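Local structure of putative peptidase (3CE2) at residues E234-Y239 / W523-H528; S238-F243 / L492-L497; G249-H254 / Y480-A485. The protein probably acts as a zinc-dependent oligopeptidase of the M3B family, cleaving small peptides. All coordinates share one frame; numbering follows the deposited sequence.

Contact 1 (E234-Y239 / W523-H528)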
loop_
_atom_site.group_PDB
_atom_site.type_symbol
_atom_site.label_atom_id
_atom_site.label_comp_id
_atom_site.label_asym_id
_atom_site.label_seq_id
_atom_site.Cartn_x
_atom_site.Cartn_y
_atom_site.Cartn_z
ATOM N N GLU A 234 -12.427 -10.166 -24.236
ATOM C CA GLU A 234 -12.703 -9.686 -25.585
ATOM C C GLU A 234 -12.551 -8.165 -25.687
ATOM O O GLU A 234 -12.025 -7.647 -26.678
ATOM C CB GLU A 234 -14.071 -10.138 -26.038
ATOM C CG GLU A 234 -14.044 -11.525 -26.602
ATOM C CD GLU A 234 -15.414 -12.196 -26.606
ATOM O OE1 GLU A 234 -16.375 -11.596 -27.135
ATOM O OE2 GLU A 234 -15.526 -13.335 -26.095
ATOM N N ARG A 235 -12.970 -7.454 -24.646
ATOM C CA ARG A 235 -12.832 -6.008 -24.624
ATOM C C ARG A 235 -11.385 -5.602 -24.889
ATOM O O ARG A 235 -11.128 -4.759 -25.731
ATOM C CB ARG A 235 -13.336 -5.394 -23.296
ATOM C CG ARG A 235 -13.480 -3.860 -23.430
ATOM C CD ARG A 235 -14.328 -3.165 -22.380
ATOM N NE ARG A 235 -13.487 -2.728 -21.287
ATOM C CZ ARG A 235 -13.217 -1.462 -21.025
ATOM N NH1 ARG A 235 -13.742 -0.502 -21.753
ATOM N NH2 ARG A 235 -12.419 -1.167 -20.022
ATOM N N TYR A 236 -10.434 -6.216 -24.189
ATOM C CA TYR A 236 -9.051 -5.807 -24.321
ATOM C C TYR A 236 -8.398 -6.374 -25.568
ATOM O O TYR A 236 -7.595 -5.721 -26.245
ATOM C CB TYR A 236 -8.271 -6.153 -23.049
ATOM C CG TYR A 236 -8.664 -5.217 -21.917
ATOM C CD1 TYR A 236 -7.934 -4.052 -21.664
ATOM C CD2 TYR A 236 -9.795 -5.465 -21.143
ATOM C CE1 TYR A 236 -8.306 -3.187 -20.670
ATOM C CE2 TYR A 236 -10.153 -4.618 -20.132
ATOM C CZ TYR A 236 -9.422 -3.470 -19.911
ATOM O OH TYR A 236 -9.801 -2.612 -18.905
ATOM N N HIS A 237 -8.747 -7.600 -25.883
ATOM C CA HIS A 237 -8.144 -8.255 -27.013
ATOM C C HIS A 237 -8.352 -7.401 -28.257
ATOM O O HIS A 237 -7.440 -7.224 -29.067
ATOM C CB HIS A 237 -8.757 -9.636 -27.180
ATOM C CG HIS A 237 -8.360 -10.310 -28.446
ATOM N ND1 HIS A 237 -7.073 -10.761 -28.670
ATOM C CD2 HIS A 237 -9.066 -10.577 -29.574
ATOM C CE1 HIS A 237 -7.011 -11.301 -29.875
ATOM N NE2 HIS A 237 -8.201 -11.189 -30.447
ATOM N N SER A 238 -9.538 -6.832 -28.405
ATOM C CA SER A 238 -9.775 -6.032 -29.602
ATOM C C SER A 238 -8.973 -4.708 -29.693
ATOM O O SER A 238 -8.882 -4.121 -30.752
ATOM C CB SER A 238 -11.263 -5.817 -29.809
ATOM O OG SER A 238 -11.853 -5.347 -28.622
ATOM N N TYR A 239 -8.360 -4.250 -28.611
ATOM C CA TYR A 239 -7.459 -3.092 -28.714
ATOM C C TYR A 239 -6.016 -3.477 -28.330
ATOM O O TYR A 239 -5.206 -2.642 -27.886
ATOM C CB TYR A 239 -8.005 -1.875 -27.931
ATOM C CG TYR A 239 -9.195 -1.286 -28.624
ATOM C CD1 TYR A 239 -9.035 -0.358 -29.648
ATOM C CD2 TYR A 239 -10.478 -1.706 -28.322
ATOM C CE1 TYR A 239 -10.132 0.155 -30.349
ATOM C CE2 TYR A 239 -11.577 -1.195 -29.012
ATOM C CZ TYR A 239 -11.395 -0.269 -30.030
ATOM O OH TYR A 239 -12.481 0.244 -30.712
ATOM N N TRP A 523 -2.486 -8.967 -19.311
ATOM C CA TRP A 523 -1.507 -7.905 -19.167
ATOM C C TRP A 523 -2.066 -6.572 -19.625
ATOM O O TRP A 523 -1.677 -5.523 -19.111
ATOM C CB TRP A 523 -0.249 -8.218 -19.944
ATOM C CG TRP A 523 -0.479 -8.344 -21.392
ATOM C CD1 TRP A 523 -0.667 -9.488 -22.077
ATOM C CD2 TRP A 523 -0.509 -7.284 -22.355
ATOM N NE1 TRP A 523 -0.834 -9.222 -23.413
ATOM C CE2 TRP A 523 -0.738 -7.873 -23.612
ATOM C CE3 TRP A 523 -0.365 -5.890 -22.275
ATOM C CZ2 TRP A 523 -0.849 -7.126 -24.784
ATOM C CZ3 TRP A 523 -0.456 -5.151 -23.442
ATOM C CH2 TRP A 523 -0.691 -5.775 -24.689
ATOM N N ALA A 524 -2.992 -6.613 -20.580
ATOM C CA ALA A 524 -3.605 -5.390 -21.100
ATOM C C ALA A 524 -4.546 -4.645 -20.124
ATOM O O ALA A 524 -4.698 -3.433 -20.237
ATOM C CB ALA A 524 -4.293 -5.661 -22.406
ATOM N N ARG A 525 -5.160 -5.353 -19.174
ATOM C CA ARG A 525 -6.099 -4.730 -18.258
ATOM C C ARG A 525 -5.458 -4.156 -17.019
ATOM O O ARG A 525 -6.146 -3.556 -16.212
ATOM C CB ARG A 525 -7.231 -5.679 -17.852
ATOM C CG ARG A 525 -7.033 -7.119 -18.294
ATOM C CD ARG A 525 -8.352 -7.929 -18.512
ATOM N NE ARG A 525 -9.344 -7.802 -17.430
ATOM C CZ ARG A 525 -10.186 -8.772 -17.055
ATOM N NH1 ARG A 525 -10.150 -9.963 -17.647
ATOM N NH2 ARG A 525 -11.062 -8.558 -16.075
ATOM N N ILE A 526 -4.149 -4.321 -16.867
ATOM C CA ILE A 526 -3.475 -3.864 -15.661
ATOM C C ILE A 526 -2.910 -2.465 -15.774
ATOM O O ILE A 526 -1.921 -2.277 -16.466
ATOM C CB ILE A 526 -2.286 -4.722 -15.363
ATOM C CG1 ILE A 526 -2.700 -6.175 -15.213
ATOM C CG2 ILE A 526 -1.595 -4.223 -14.104
ATOM C CD1 ILE A 526 -1.508 -7.075 -15.264
ATOM N N PRO A 527 -3.484 -1.506 -15.034
ATOM C CA PRO A 527 -3.239 -0.056 -15.148
ATOM C C PRO A 527 -1.770 0.371 -15.036
ATOM O O PRO A 527 -1.029 -0.192 -14.226
ATOM C CB PRO A 527 -4.073 0.526 -14.008
ATOM C CG PRO A 527 -5.147 -0.513 -13.783
ATOM C CD PRO A 527 -4.453 -1.814 -13.972
ATOM N N HIS A 528 -1.372 1.362 -15.845
ATOM C CA HIS A 528 0.054 1.719 -16.025
ATOM C C HIS A 528 0.706 2.250 -14.765
ATOM O O HIS A 528 1.964 2.309 -14.693
ATOM C CB HIS A 528 0.260 2.754 -17.125
ATOM C CG HIS A 528 0.059 2.223 -18.503
ATOM N ND1 HIS A 528 0.480 2.904 -19.627
ATOM C CD2 HIS A 528 -0.530 1.087 -18.946
ATOM C CE1 HIS A 528 0.155 2.210 -20.703
ATOM N NE2 HIS A 528 -0.461 1.106 -20.319
#

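Contact 2 (S238-F243 / L492-L497). With ZN (zinc ion), chain F.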
loop_
_atom_site.group_PDB
_atom_site.type_symbol
_atom_site.label_atom_id
_atom_site.label_comp_id
_atom_site.label_asym_id
_atom_site.label_seq_id
_atom_site.Cartn_x
_atom_site.Cartn_y
_atom_site.Cartn_z
ATOM N N SER A 238 -9.538 -6.832 -28.405
ATOM C CA SER A 238 -9.775 -6.032 -29.602
ATOM C C SER A 238 -8.973 -4.708 -29.693
ATOM O O SER A 238 -8.882 -4.121 -30.752
ATOM C CB SER A 238 -11.263 -5.817 -29.809
ATOM O OG SER A 238 -11.853 -5.347 -28.622
ATOM N N TYR A 239 -8.360 -4.250 -28.611
ATOM C CA TYR A 239 -7.459 -3.092 -28.714
ATOM C C TYR A 239 -6.016 -3.477 -28.330
ATOM O O TYR A 239 -5.206 -2.642 -27.886
ATOM C CB TYR A 239 -8.005 -1.875 -27.931
ATOM C CG TYR A 239 -9.195 -1.286 -28.624
ATOM C CD1 TYR A 239 -9.035 -0.358 -29.648
ATOM C CD2 TYR A 239 -10.478 -1.706 -28.322
ATOM C CE1 TYR A 239 -10.132 0.155 -30.349
ATOM C CE2 TYR A 239 -11.577 -1.195 -29.012
ATOM C CZ TYR A 239 -11.395 -0.269 -30.030
ATOM O OH TYR A 239 -12.481 0.244 -30.712
ATOM N N ARG A 240 -5.697 -4.752 -28.557
ATOM C CA ARG A 240 -4.420 -5.317 -28.156
ATOM C C ARG A 240 -3.188 -4.618 -28.751
ATOM O O ARG A 240 -2.200 -4.436 -28.052
ATOM C CB ARG A 240 -4.402 -6.830 -28.398
ATOM C CG ARG A 240 -4.470 -7.253 -29.858
ATOM C CD ARG A 240 -4.652 -8.777 -29.998
ATOM N NE ARG A 240 -4.763 -9.202 -31.398
ATOM C CZ ARG A 240 -5.869 -9.085 -32.134
ATOM N NH1 ARG A 240 -6.974 -8.560 -31.612
ATOM N NH2 ARG A 240 -5.865 -9.487 -33.399
ATOM N N HIS A 241 -3.235 -4.178 -30.004
ATOM C CA HIS A 241 -2.066 -3.501 -30.585
ATOM C C HIS A 241 -1.825 -2.149 -29.946
ATOM O O HIS A 241 -0.671 -1.745 -29.719
ATOM C CB HIS A 241 -2.213 -3.368 -32.090
ATOM C CG HIS A 241 -2.479 -4.674 -32.756
ATOM N ND1 HIS A 241 -3.754 -5.087 -33.103
ATOM C CD2 HIS A 241 -1.646 -5.699 -33.059
ATOM C CE1 HIS A 241 -3.686 -6.302 -33.619
ATOM N NE2 HIS A 241 -2.420 -6.696 -33.605
ATOM N N THR A 242 -2.922 -1.473 -29.613
ATOM C CA THR A 242 -2.854 -0.147 -29.036
ATOM C C THR A 242 -2.377 -0.208 -27.585
ATOM O O THR A 242 -1.520 0.557 -27.142
ATOM C CB THR A 242 -4.218 0.516 -29.138
ATOM O OG1 THR A 242 -4.478 0.782 -30.528
ATOM C CG2 THR A 242 -4.278 1.826 -28.293
ATOM N N PHE A 243 -2.903 -1.151 -26.835
ATOM C CA PHE A 243 -2.401 -1.326 -25.501
ATOM C C PHE A 243 -0.927 -1.727 -25.500
ATOM O O PHE A 243 -0.173 -1.262 -24.654
ATOM C CB PHE A 243 -3.243 -2.340 -24.786
ATOM C CG PHE A 243 -4.545 -1.801 -24.320
ATOM C CD1 PHE A 243 -4.581 -0.763 -23.395
ATOM C CD2 PHE A 243 -5.750 -2.358 -24.765
ATOM C CE1 PHE A 243 -5.807 -0.279 -22.926
ATOM C CE2 PHE A 243 -6.968 -1.897 -24.296
ATOM C CZ PHE A 243 -7.002 -0.852 -23.376
ATOM N N LEU A 492 8.155 -4.297 -27.711
ATOM C CA LEU A 492 7.144 -5.011 -26.985
ATOM C C LEU A 492 5.853 -5.099 -27.790
ATOM O O LEU A 492 4.887 -4.381 -27.531
ATOM C CB LEU A 492 6.917 -4.346 -25.620
ATOM C CG LEU A 492 8.122 -4.224 -24.663
ATOM C CD1 LEU A 492 7.738 -3.583 -23.295
ATOM C CD2 LEU A 492 8.870 -5.563 -24.455
ATOM N N THR A 493 5.827 -5.988 -28.771
ATOM C CA THR A 493 4.626 -6.153 -29.570
ATOM C C THR A 493 3.549 -6.922 -28.805
ATOM O O THR A 493 3.834 -7.623 -27.836
ATOM C CB THR A 493 4.940 -6.903 -30.854
ATOM O OG1 THR A 493 5.384 -8.226 -30.534
ATOM C CG2 THR A 493 6.029 -6.168 -31.636
ATOM N N GLU A 494 2.302 -6.803 -29.235
ATOM C CA GLU A 494 1.281 -7.603 -28.607
ATOM C C GLU A 494 1.665 -9.080 -28.656
ATOM O O GLU A 494 1.348 -9.821 -27.740
ATOM C CB GLU A 494 -0.105 -7.366 -29.229
ATOM C CG GLU A 494 -0.562 -8.387 -30.282
ATOM C CD GLU A 494 -1.163 -9.684 -29.692
ATOM O OE1 GLU A 494 -1.493 -9.749 -28.472
ATOM O OE2 GLU A 494 -1.308 -10.652 -30.479
ATOM N N GLU A 495 2.333 -9.514 -29.722
ATOM C CA GLU A 495 2.648 -10.934 -29.852
ATOM C C GLU A 495 3.606 -11.318 -28.728
ATOM O O GLU A 495 3.450 -12.351 -28.075
ATOM C CB GLU A 495 3.270 -11.265 -31.214
ATOM C CG GLU A 495 3.039 -12.732 -31.636
ATOM C CD GLU A 495 4.318 -13.455 -32.113
ATOM O OE1 GLU A 495 4.827 -13.131 -33.213
ATOM O OE2 GLU A 495 4.804 -14.368 -31.389
ATOM N N TYR A 496 4.580 -10.454 -28.490
ATOM C CA TYR A 496 5.572 -10.707 -27.488
ATOM C C TYR A 496 4.964 -10.649 -26.082
ATOM O O TYR A 496 5.082 -11.604 -25.305
ATOM C CB TYR A 496 6.705 -9.701 -27.627
ATOM C CG TYR A 496 7.821 -9.975 -26.669
ATOM C CD1 TYR A 496 8.782 -10.943 -26.949
ATOM C CD2 TYR A 496 7.905 -9.291 -25.464
ATOM C CE1 TYR A 496 9.798 -11.212 -26.064
ATOM C CE2 TYR A 496 8.914 -9.546 -24.574
ATOM C CZ TYR A 496 9.856 -10.506 -24.878
ATOM O OH TYR A 496 10.865 -10.749 -23.984
ATOM N N LEU A 497 4.311 -9.537 -25.756
ATOM C CA LEU A 497 3.675 -9.374 -24.447
ATOM C C LEU A 497 2.799 -10.572 -24.133
ATOM O O LEU A 497 2.840 -11.145 -23.043
ATOM C CB LEU A 497 2.841 -8.091 -24.415
ATOM C CG LEU A 497 3.727 -6.846 -24.479
ATOM C CD1 LEU A 497 2.961 -5.530 -24.740
ATOM C CD2 LEU A 497 4.490 -6.766 -23.193
HETATM ZN ZN ZN F . -1.102 -8.859 -34.150
HETATM O O HOH W 1 -2.615 -10.593 -34.610
HETATM O O HOH W 2 -0.060 -6.930 -35.097
HETATM O O HOH W 3 0.530 -9.131 -32.534
#

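Contact 3 (G249-H254 / Y480-A485). With ZN (zinc ion), chain B.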
loop_
_atom_site.group_PDB
_atom_site.type_symbol
_atom_site.label_atom_id
_atom_site.label_comp_id
_atom_site.label_asym_id
_atom_site.label_seq_id
_atom_site.Cartn_x
_atom_site.Cartn_y
_atom_site.Cartn_z
ATOM N N GLY A 249 5.476 2.128 -24.779
ATOM C CA GLY A 249 5.824 3.527 -24.530
ATOM C C GLY A 249 6.215 3.801 -23.082
ATOM O O GLY A 249 7.244 4.402 -22.829
ATOM N N LYS A 250 5.378 3.386 -22.135
ATOM C CA LYS A 250 5.679 3.501 -20.715
ATOM C C LYS A 250 7.027 2.837 -20.401
ATOM O O LYS A 250 7.943 3.461 -19.851
ATOM C CB LYS A 250 4.569 2.850 -19.880
ATOM C CG LYS A 250 4.691 3.049 -18.372
ATOM C CD LYS A 250 4.320 4.469 -17.960
ATOM C CE LYS A 250 4.826 4.808 -16.554
ATOM N NZ LYS A 250 5.114 6.268 -16.456
ATOM N N ILE A 251 7.163 1.570 -20.760
ATOM C CA ILE A 251 8.397 0.895 -20.442
ATOM C C ILE A 251 9.610 1.608 -21.041
ATOM O O ILE A 251 10.654 1.686 -20.396
ATOM C CB ILE A 251 8.400 -0.539 -20.915
ATOM C CG1 ILE A 251 7.215 -1.326 -20.341
ATOM C CG2 ILE A 251 9.753 -1.187 -20.621
ATOM C CD1 ILE A 251 6.943 -1.188 -18.849
ATOM N N GLN A 252 9.491 2.113 -22.266
ATOM C CA GLN A 252 10.598 2.842 -22.879
ATOM C C GLN A 252 10.833 4.136 -22.111
ATOM O O GLN A 252 11.950 4.640 -22.045
ATOM C CB GLN A 252 10.331 3.161 -24.351
ATOM C CG GLN A 252 10.638 2.029 -25.350
ATOM C CD GLN A 252 12.080 1.459 -25.235
ATOM O OE1 GLN A 252 13.084 2.201 -25.123
ATOM N NE2 GLN A 252 12.177 0.137 -25.275
ATOM N N ALA A 253 9.783 4.682 -21.518
ATOM C CA ALA A 253 9.958 5.842 -20.658
ATOM C C ALA A 253 10.895 5.498 -19.493
ATOM O O ALA A 253 11.855 6.219 -19.229
ATOM C CB ALA A 253 8.628 6.336 -20.155
ATOM N N HIS A 254 10.637 4.383 -18.818
ATOM C CA HIS A 254 11.492 3.990 -17.716
ATOM C C HIS A 254 12.912 3.776 -18.185
ATOM O O HIS A 254 13.857 4.189 -17.511
ATOM C CB HIS A 254 10.970 2.744 -17.017
ATOM C CG HIS A 254 9.624 2.935 -16.415
ATOM N ND1 HIS A 254 8.742 1.897 -16.221
ATOM C CD2 HIS A 254 8.990 4.055 -16.006
ATOM C CE1 HIS A 254 7.625 2.370 -15.696
ATOM N NE2 HIS A 254 7.748 3.680 -15.561
ATOM N N TYR A 480 9.320 -7.470 -14.774
ATOM C CA TYR A 480 10.743 -7.615 -14.854
ATOM C C TYR A 480 11.171 -8.011 -16.264
ATOM O O TYR A 480 12.073 -7.394 -16.835
ATOM C CB TYR A 480 11.181 -8.660 -13.858
ATOM C CG TYR A 480 12.650 -8.917 -13.887
ATOM C CD1 TYR A 480 13.533 -8.110 -13.167
ATOM C CD2 TYR A 480 13.168 -9.972 -14.633
ATOM C CE1 TYR A 480 14.893 -8.343 -13.190
ATOM C CE2 TYR A 480 14.519 -10.214 -14.669
ATOM C CZ TYR A 480 15.375 -9.405 -13.940
ATOM O OH TYR A 480 16.717 -9.663 -13.980
ATOM N N ASP A 481 10.529 -9.037 -16.829
ATOM C CA ASP A 481 10.914 -9.535 -18.167
ATOM C C ASP A 481 10.730 -8.502 -19.259
ATOM O O ASP A 481 11.457 -8.516 -20.243
ATOM C CB ASP A 481 10.121 -10.775 -18.574
ATOM C CG ASP A 481 10.409 -11.980 -17.695
ATOM O OD1 ASP A 481 11.377 -11.912 -16.907
ATOM O OD2 ASP A 481 9.663 -12.997 -17.783
ATOM N N ILE A 482 9.739 -7.625 -19.128
ATOM C CA ILE A 482 9.460 -6.707 -20.238
ATOM C C ILE A 482 10.387 -5.517 -20.221
ATOM O O ILE A 482 10.714 -4.973 -21.266
ATOM C CB ILE A 482 7.994 -6.234 -20.311
ATOM C CG1 ILE A 482 7.667 -5.255 -19.170
ATOM C CG2 ILE A 482 7.053 -7.402 -20.327
ATOM C CD1 ILE A 482 6.236 -4.769 -19.210
ATOM N N HIS A 483 10.804 -5.108 -19.031
ATOM C CA HIS A 483 11.791 -4.049 -18.926
ATOM C C HIS A 483 13.117 -4.592 -19.418
ATOM O O HIS A 483 13.832 -3.919 -20.151
ATOM C CB HIS A 483 11.937 -3.605 -17.495
ATOM C CG HIS A 483 10.902 -2.629 -17.067
ATOM N ND1 HIS A 483 9.730 -3.015 -16.457
ATOM C CD2 HIS A 483 10.861 -1.276 -17.161
ATOM C CE1 HIS A 483 9.012 -1.935 -16.188
ATOM N NE2 HIS A 483 9.675 -0.868 -16.606
ATOM N N HIS A 484 13.438 -5.819 -19.020
ATOM C CA HIS A 484 14.642 -6.452 -19.505
ATOM C C HIS A 484 14.640 -6.426 -21.027
ATOM O O HIS A 484 15.461 -5.757 -21.640
ATOM C CB HIS A 484 14.760 -7.880 -18.983
ATOM C CG HIS A 484 16.143 -8.437 -19.082
ATOM N ND1 HIS A 484 16.411 -9.684 -19.605
ATOM C CD2 HIS A 484 17.342 -7.908 -18.737
ATOM C CE1 HIS A 484 17.713 -9.905 -19.567
ATOM N NE2 HIS A 484 18.301 -8.843 -19.044
ATOM N N ALA A 485 13.706 -7.145 -21.631
ATOM C CA ALA A 485 13.540 -7.136 -23.076
ATOM C C ALA A 485 13.724 -5.726 -23.671
ATOM O O ALA A 485 14.544 -5.513 -24.574
ATOM C CB ALA A 485 12.184 -7.694 -23.437
HETATM ZN ZN ZN B . 20.047 -9.664 -20.756
HETATM O O HOH W 4 20.438 -7.662 -19.921
#

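Contact 1 (E234-Y239 / W523-H528)
Y236 and A524 bring the two backbones closest, with the CA of Y236 6.3 Å from the CA of A524, where the last turn of helix 222-237 passes an irregular loop between helices 494-509 and 536-553. The Y236 ring carries most of the contact. Its CG stands anti to the carbonyl carbon (chi1 -73°), which directs the ring at the loop and lays one face against R525. There the CB of R525 sits 3.8 Å from the ring centroid and 13° off the normal, over the middle of the face, which meets the criterion for a CH-pi contact. The backbone joins in, since R525 CA reaches Y236 CE1 at 3.6 Å. Farther along the side chain, R525 CD passes 3.9 Å from Y236 CD2. The guanidinium plane is only 12° from that of the ring, and its approach, nearest at Y236 CE2, is oblique. Along the CD1 side of the ring, A524 CB meets Y236 CD1 at 4.0 Å, and A524 O comes up obliquely, 3.6 Å from the same CD1.

In this mostly helical M3 peptidase, the arrangement joins the end of helix 222-237 to a connecting loop through one tyrosine. The phenol points past the loop to neighbours in other elements, its OH hydrogen-bonded to S189 OG of helix 180-192 and to H210 NE2, so the buried hydroxyl is satisfied outside the contact. On the loop side, W523 NE1 is hydrogen-bonded to S498 OG, and the indole packs on A244 and L247 of helix 240-260.

Contact 2 (S238-F243 / L492-L497)
R240 and H241, in the first turn of helix 240-260, meet E494 at the start of helix 494-509; the close part is made by methylenes and a ring carbon lying against the glutamate side chain and the R240 carbonyl, while the charged ends are farther apart. In the close part, R240 CD lies 3.6 Å from the carboxylate carbon CD of E494, and E494 CB stands 3.8 Å from the carbonyl O of R240. H241 adds its ring carbon CD2, 4.0 Å from E494 CG and oblique to the ring. With its CG between the backbone N and the carbonyl carbon (chi1 66°), R240 runs out extended from CG to NE and crosses the glutamate side chain at a slant.

The two helices thus meet at their N-terminal ends. Y239 is the N-cap of one and T493 of the other, where Y496 N donates to T493 OG1 over 3.1 Å at 156°. Deeper in, L497 packs on A244 and L247 of helix 240-260.

Toward solvent the contact is looser. E494 OE2 approaches the edge of the R240 guanidinium near its plane, but its salt bridge to R240 NE is long, 3.9 Å, and the carboxylate is turned 85° from the guanidinium. Each charge has a shorter-range partner elsewhere: R240 NH1 is hydrogen-bonded to H237 O and E494 OE1 to S498 OG. H241 NE2 binds a zinc ion at a long 2.6 Å, the metal lying in the ring plane, with three waters in its modelled shell. Within this chain H241 is the one protein ligand modelled, at the surface, which would fit an incidental site, distinct from the zinc held by H402 and H406 of the HExxH motif together with E430.

Contact 3 (G249-H254 / Y480-A485)
H254 and H483 meet rim to rim, neither ring over the other's face, with their planes 13° apart and centroids separated by 5.2 Å. The H254 ring has the carbonyl O of K250, one turn back in its own helix, 3.8 Å above one face, while H483 comes up at its edge near the plane. The H483 ring takes I251 on one face: I251 CG2 stands 4.0 Å from the centroid, 27° off the normal, a CH-pi contact. At the H483 edge lie CB and ND1 of H254. This edge-on approach brings H254 ND1 within 2.9 Å of H483 NE2, a nearly straight hydrogen bond of 165°.

I251 divides its branches between two neighbours. CG2 is anti to the backbone N and serves the imidazole face; the other branch bends so that CD1 reaches both H483 CE1, at 3.5 Å, and I482 CD1, at 3.7 Å. The I251 and I482 side chains cross at about a right angle.

The frame is a pair of crossing helices of the mainly helical M3 fold, 240-260 and 451-487, whose short segments approach to 9.8 Å between axes. Next along the chain, H484 points away from the interface and binds a zinc ion through NE2, with H488 as the second protein ligand, so adjacent histidines face different surroundings.

H483 ND1 is hydrogen-bonded to E479 O, which holds the ring's rotation from its own helix. ND1 probably carries a proton, because a carbonyl can only accept. The buried polar atoms form a short hydrogen-bonded chain from H254 through H483 to helix 451-487. Distance alone leaves the direction of the histidine pair open, but a neutral H483 would then probably accept from H254 ND1; the reverse would require a charged H483.

How the contacts relate
Followed from the N terminus, the chain leaves helix 222-237 in contact 1, turns through S238 and Y239, which contacts 1 and 2 share, and enters helix 240-260, which serves contacts 2 and 3. From residue 254 the chain takes 226 residues to reach 480, in helix 451-487, and close contact 3; helix 494-509 then closes contact 2, and the loop at 523-528 closes contact 1. The closures therefore nest without crossing, contact 3 lying inside the other two. The centres of contacts 1 and 2 are about 9 Å apart, of 2 and 3 about 14 Å, and of 1 and 3 about 17 Å. F243 touches Y236, L497 touches W523, and L492 touches I251.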